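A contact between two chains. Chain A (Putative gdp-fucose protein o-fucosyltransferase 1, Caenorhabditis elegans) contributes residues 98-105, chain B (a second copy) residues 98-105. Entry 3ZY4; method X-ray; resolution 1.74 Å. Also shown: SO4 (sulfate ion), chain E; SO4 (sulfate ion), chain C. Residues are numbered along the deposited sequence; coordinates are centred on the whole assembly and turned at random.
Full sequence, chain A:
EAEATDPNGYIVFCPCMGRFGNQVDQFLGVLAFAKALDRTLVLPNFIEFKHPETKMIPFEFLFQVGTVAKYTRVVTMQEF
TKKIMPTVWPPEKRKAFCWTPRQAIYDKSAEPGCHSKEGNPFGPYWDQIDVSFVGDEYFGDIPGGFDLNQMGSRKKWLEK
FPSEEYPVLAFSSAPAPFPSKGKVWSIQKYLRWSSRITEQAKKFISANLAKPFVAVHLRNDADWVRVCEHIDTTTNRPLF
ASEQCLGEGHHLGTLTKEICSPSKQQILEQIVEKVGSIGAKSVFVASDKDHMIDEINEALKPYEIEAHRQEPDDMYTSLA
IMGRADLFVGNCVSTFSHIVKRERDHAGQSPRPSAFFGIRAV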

ATOM      1  N   CYS A  98      -8.076  -2.599  -2.317  1.00 13.12           N
ATOM      2  CA  CYS A  98      -6.858  -2.433  -1.515  1.00 13.30           C
ATOM      3  C   CYS A  98      -7.177  -1.508  -0.334  1.00 13.40           C
ATOM      4  O   CYS A  98      -8.310  -1.029  -0.197  1.00 13.62           O
ATOM      5  CB  CYS A  98      -5.687  -1.894  -2.363  1.00 14.19           C
ATOM      6  SG  CYS A  98      -5.982  -0.255  -3.036  1.00 16.31           S
ATOM      7  N   TRP A  99      -6.194  -1.250   0.519  1.00 13.17           N
ATOM      8  CA  TRP A  99      -6.478  -0.499   1.761  1.00 13.32           C
ATOM      9  C   TRP A  99      -6.824   0.976   1.509  1.00 14.10           C
ATOM     10  O   TRP A  99      -7.729   1.541   2.149  1.00 13.50           O
ATOM     11  CB  TRP A  99      -5.263  -0.541   2.681  1.00 12.89           C
ATOM     12  CG  TRP A  99      -5.027  -1.858   3.354  1.00 13.78           C
ATOM     13  CD1 TRP A  99      -4.388  -2.900   2.857  1.00 12.09           C
ATOM     14  CD2 TRP A  99      -5.496  -2.253   4.655  1.00 15.20           C
ATOM     15  NE1 TRP A  99      -4.351  -3.946   3.756  1.00 14.95           N
ATOM     16  CE2 TRP A  99      -5.036  -3.567   4.879  1.00 17.26           C
ATOM     17  CE3 TRP A  99      -6.245  -1.623   5.648  1.00 18.12           C
ATOM     18  CZ2 TRP A  99      -5.317  -4.270   6.056  1.00 17.51           C
ATOM     19  CZ3 TRP A  99      -6.498  -2.298   6.822  1.00 19.64           C
ATOM     20  CH2 TRP A  99      -6.037  -3.611   7.019  1.00 16.97           C
ATOM     21  N   THR A 100      -6.081   1.594   0.599  1.00 14.59           N
ATOM     22  CA  THR A 100      -6.053   3.030   0.433  1.00 14.79           C
ATOM     23  C   THR A 100      -5.477   3.371  -0.950  1.00 15.52           C
ATOM     24  O   THR A 100      -4.732   2.564  -1.500  1.00 14.69           O
ATOM     25  CB  THR A 100      -5.183   3.664   1.574  1.00 15.58           C
ATOM     26  OG1 THR A 100      -5.504   5.044   1.725  1.00 16.65           O
ATOM     27  CG2 THR A 100      -3.677   3.469   1.377  1.00 15.89           C
ATOM     28  N   PRO A 101      -5.811   4.562  -1.510  1.00 15.80           N
ATOM     29  CA  PRO A 101      -5.102   4.907  -2.756  1.00 14.89           C
ATOM     30  C   PRO A 101      -3.610   5.168  -2.542  1.00 14.68           C
ATOM     31  O   PRO A 101      -3.197   5.788  -1.529  1.00 13.86           O
ATOM     32  CB  PRO A 101      -5.781   6.209  -3.194  1.00 16.00           C
ATOM     33  CG  PRO A 101      -6.435   6.773  -1.935  1.00 16.10           C
ATOM     34  CD  PRO A 101      -6.889   5.527  -1.202  1.00 16.02           C
ATOM     35  N   ARG A 102      -2.809   4.760  -3.524  1.00 13.76           N
ATOM     36  CA  ARG A 102      -1.366   4.961  -3.444  1.00 16.37           C
ATOM     37  C   ARG A 102      -0.842   5.584  -4.723  1.00 16.02           C
ATOM     38  O   ARG A 102      -1.500   5.565  -5.788  1.00 15.77           O
ATOM     39  CB  ARG A 102      -0.649   3.642  -3.149  1.00 17.77           C
ATOM     40  CG  ARG A 102      -1.117   3.008  -1.810  1.00 19.69           C
ATOM     41  CD  ARG A 102      -0.440   1.697  -1.468  1.00 28.27           C
ATOM     42  NE  ARG A 102       0.902   1.828  -0.907  1.00 32.96           N
ATOM     43  CZ  ARG A 102       1.999   1.696  -1.636  1.00 35.51           C
ATOM     44  NH1 ARG A 102       1.876   1.455  -2.932  1.00 38.27           N
ATOM     45  NH2 ARG A 102       3.198   1.803  -1.092  1.00 37.10           N
ATOM     46  N   GLN A 103       0.336   6.177  -4.592  1.00 16.18           N
ATOM     47  CA  GLN A 103       1.095   6.723  -5.722  1.00 18.03           C
ATOM     48  C   GLN A 103       1.835   5.629  -6.524  1.00 18.32           C
ATOM     49  O   GLN A 103       2.635   4.844  -5.964  1.00 17.86           O
ATOM     50  CB  GLN A 103       2.107   7.716  -5.182  1.00 18.37           C
ATOM     51  CG  GLN A 103       3.049   8.257  -6.238  1.00 18.76           C
ATOM     52  CD  GLN A 103       2.305   9.002  -7.318  1.00 18.66           C
ATOM     53  OE1 GLN A 103       1.589   9.958  -7.043  1.00 17.14           O
ATOM     54  NE2 GLN A 103       2.508   8.593  -8.575  1.00 19.26           N
ATOM     55  N   ALA A 104       1.553   5.560  -7.825  1.00 19.10           N
ATOM     56  CA  ALA A 104       2.321   4.667  -8.718  1.00 20.23           C
ATOM     57  C   ALA A 104       3.830   4.983  -8.695  1.00 22.21           C
ATOM     58  O   ALA A 104       4.244   6.147  -8.674  1.00 22.43           O
ATOM     59  CB  ALA A 104       1.793   4.778 -10.156  1.00 20.47           C
ATOM     60  N   ILE A 105       4.651   3.943  -8.701  1.00 23.39           N
ATOM     61  CA  ILE A 105       6.089   4.126  -8.864  1.00 25.92           C
ATOM     62  C   ILE A 105       6.502   3.679 -10.274  1.00 26.62           C
ATOM     63  O   ILE A 105       7.670   3.810 -10.661  1.00 29.21           O
ATOM     64  CB  ILE A 105       6.880   3.397  -7.736  1.00 26.22           C
ATOM     65  CG1 ILE A 105       8.401   3.431  -7.995  1.00 28.94           C
ATOM     66  CG2 ILE A 105       6.324   1.992  -7.501  1.00 26.54           C
ATOM     67  CD1 ILE A 105       9.204   2.358  -7.233  1.00 31.92           C
TER
ATOM     68  N   CYS B  98       2.937   2.483   7.909  1.00 13.12           N
ATOM     69  CA  CYS B  98       2.038   2.324   6.760  1.00 13.30           C
ATOM     70  C   CYS B  98       0.907   1.366   7.155  1.00 13.40           C
ATOM     71  O   CYS B  98       0.877   0.861   8.285  1.00 13.62           O
ATOM     72  CB  CYS B  98       2.796   1.829   5.510  1.00 14.19           C
ATOM     73  SG  CYS B  98       3.525   0.200   5.710  1.00 16.31           S
ATOM     74  N   TRP B  99      -0.020   1.110   6.242  1.00 13.17           N
ATOM     75  CA  TRP B  99      -1.217   0.325   6.613  1.00 13.32           C
ATOM     76  C   TRP B  99      -0.907  -1.150   6.903  1.00 14.10           C
ATOM     77  O   TRP B  99      -1.456  -1.749   7.846  1.00 13.50           O
ATOM     78  CB  TRP B  99      -2.238   0.371   5.480  1.00 12.89           C
ATOM     79  CG  TRP B  99      -2.955   1.678   5.332  1.00 13.78           C
ATOM     80  CD1 TRP B  99      -2.535   2.744   4.676  1.00 12.09           C
ATOM     81  CD2 TRP B  99      -4.220   2.034   5.917  1.00 15.20           C
ATOM     82  NE1 TRP B  99      -3.456   3.770   4.739  1.00 14.95           N
ATOM     83  CE2 TRP B  99      -4.509   3.351   5.507  1.00 17.26           C
ATOM     84  CE3 TRP B  99      -5.132   1.366   6.733  1.00 18.12           C
ATOM     85  CZ2 TRP B  99      -5.672   4.022   5.902  1.00 17.51           C
ATOM     86  CZ3 TRP B  99      -6.295   2.009   7.098  1.00 19.64           C
ATOM     87  CH2 TRP B  99      -6.557   3.327   6.685  1.00 16.97           C
ATOM     88  N   THR B 100      -0.051  -1.732   6.072  1.00 14.59           N
ATOM     89  CA  THR B 100       0.143  -3.163   5.999  1.00 14.79           C
ATOM     90  C   THR B 100       1.478  -3.462   5.301  1.00 15.52           C
ATOM     91  O   THR B 100       1.947  -2.627   4.530  1.00 14.69           O
ATOM     92  CB  THR B 100      -1.055  -3.805   5.213  1.00 15.58           C
ATOM     93  OG1 THR B 100      -1.149  -5.194   5.515  1.00 16.65           O
ATOM     94  CG2 THR B 100      -0.990  -3.574   3.701  1.00 15.89           C
ATOM     95  N   PRO B 101       2.089  -4.646   5.560  1.00 15.80           N
ATOM     96  CA  PRO B 101       3.278  -4.948   4.741  1.00 14.89           C
ATOM     97  C   PRO B 101       2.944  -5.183   3.267  1.00 14.68           C
ATOM     98  O   PRO B 101       1.913  -5.817   2.926  1.00 13.86           O
ATOM     99  CB  PRO B 101       3.798  -6.253   5.351  1.00 16.00           C
ATOM    100  CG  PRO B 101       2.611  -6.859   6.096  1.00 16.10           C
ATOM    101  CD  PRO B 101       1.893  -5.640   6.638  1.00 16.02           C
ATOM    102  N   ARG B 102       3.847  -4.736   2.395  1.00 13.76           N
ATOM    103  CA  ARG B 102       3.649  -4.910   0.960  1.00 16.37           C
ATOM    104  C   ARG B 102       4.892  -5.492   0.316  1.00 16.02           C
ATOM    105  O   ARG B 102       6.007  -5.464   0.883  1.00 15.77           O
ATOM    106  CB  ARG B 102       3.267  -3.583   0.300  1.00 17.77           C
ATOM    107  CG  ARG B 102       1.960  -2.989   0.893  1.00 19.69           C
ATOM    108  CD  ARG B 102       1.535  -1.673   0.277  1.00 28.27           C
ATOM    109  NE  ARG B 102       0.865  -1.788  -1.016  1.00 32.96           N
ATOM    110  CZ  ARG B 102       1.496  -1.617  -2.167  1.00 35.51           C
ATOM    111  NH1 ARG B 102       2.793  -1.350  -2.147  1.00 38.27           N
ATOM    112  NH2 ARG B 102       0.855  -1.712  -3.318  1.00 37.10           N
ATOM    113  N   GLN B 103       4.674  -6.064  -0.859  1.00 16.18           N
ATOM    114  CA  GLN B 103       5.746  -6.569  -1.723  1.00 18.03           C
ATOM    115  C   GLN B 103       6.460  -5.441  -2.502  1.00 18.32           C
ATOM    116  O   GLN B 103       5.819  -4.654  -3.235  1.00 17.86           O
ATOM    117  CB  GLN B 103       5.144  -7.552  -2.707  1.00 18.37           C
ATOM    118  CG  GLN B 103       6.127  -8.050  -3.747  1.00 18.76           C
ATOM    119  CD  GLN B 103       7.282  -8.786  -3.114  1.00 18.66           C
ATOM    120  OE1 GLN B 103       7.088  -9.762  -2.398  1.00 17.14           O
ATOM    121  NE2 GLN B 103       8.508  -8.344  -3.412  1.00 19.26           N
ATOM    122  N   ALA B 104       7.780  -5.349  -2.330  1.00 19.10           N
ATOM    123  CA  ALA B 104       8.586  -4.421  -3.149  1.00 20.23           C
ATOM    124  C   ALA B 104       8.442  -4.706  -4.658  1.00 22.21           C
ATOM    125  O   ALA B 104       8.409  -5.861  -5.095  1.00 22.43           O
ATOM    126  CB  ALA B 104      10.065  -4.510  -2.746  1.00 20.47           C
ATOM    127  N   ILE B 105       8.357  -3.650  -5.453  1.00 23.39           N
ATOM    128  CA  ILE B 105       8.401  -3.799  -6.903  1.00 25.92           C
ATOM    129  C   ILE B 105       9.762  -3.312  -7.423  1.00 26.62           C
ATOM    130  O   ILE B 105      10.051  -3.410  -8.622  1.00 29.21           O
ATOM    131  CB  ILE B 105       7.195  -3.080  -7.580  1.00 26.22           C
ATOM    132  CG1 ILE B 105       7.326  -3.076  -9.118  1.00 28.94           C
ATOM    133  CG2 ILE B 105       6.980  -1.691  -6.975  1.00 26.54           C
ATOM    134  CD1 ILE B 105       6.477  -2.004  -9.829  1.00 31.92           C
TER
HETATM  135  S   SO4 E1384      -2.903  -3.662  -0.606  1.00 38.63           S
HETATM  136  O1  SO4 E1384      -3.024  -2.214  -0.565  1.00 39.07           O
HETATM  137  O2  SO4 E1384      -4.163  -4.215  -0.099  1.00 39.03           O
HETATM  138  O3  SO4 E1384      -2.684  -4.125  -1.968  1.00 34.77           O
HETATM  139  O4  SO4 E1384      -1.797  -4.083   0.268  1.00 35.42           O
HETATM  140  S   SO4 C1384       0.774   3.614   2.924  1.00 38.63           S
HETATM  141  O1  SO4 C1384       0.772   2.163   3.015  1.00 39.07           O
HETATM  142  O2  SO4 C1384       0.363   4.129   4.233  1.00 39.03           O
HETATM  143  O3  SO4 C1384       2.102   4.112   2.601  1.00 34.77           O
HETATM  144  O4  SO4 C1384      -0.199   4.038   1.904  1.00 35.42           O

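How do the two backbones meet? An exact two-fold axis relates the copies, so each residue that lies near the axis meets its own twin. The touching segments run 33° apart, and no hydrogen bond crosses between them; side chains make the contact.

What do the tryptophans do? Each has chi1 near m (-73°) and chi2 of 84°, which brings the indoles rim to rim, with Trp A99 CE3 and Trp B99 CE3 3.4 Å apart and neither ring over the face of the other. The same pose sets Trp A99 NE1 3.4 Å from Thr B100 CG2, a van der Waals contact. Thr A100, at t, thus offers its methyl to the partner's indole, while its OG1 bonds elsewhere in the structure.

Why can two arginines sit together? Chi1 to chi3 of Arg A102 run m, t, p, and with chi4 at -98° its guanidinium lies flat on that of Arg B102, planes 17° apart. Arg A102 NH1 and Arg B102 NH1 approach to 3.1 Å, two donors of like charge. Sulfates lie nearby, with Arg A102 NE 3.7 Å from O4 of the chain C ion, and their negative charge should ease the repulsion.

What closes the far end? Ile A105, extended in t, t, touches its twin through CG2 to Ile B105 CG2, 3.8 Å, all apolar.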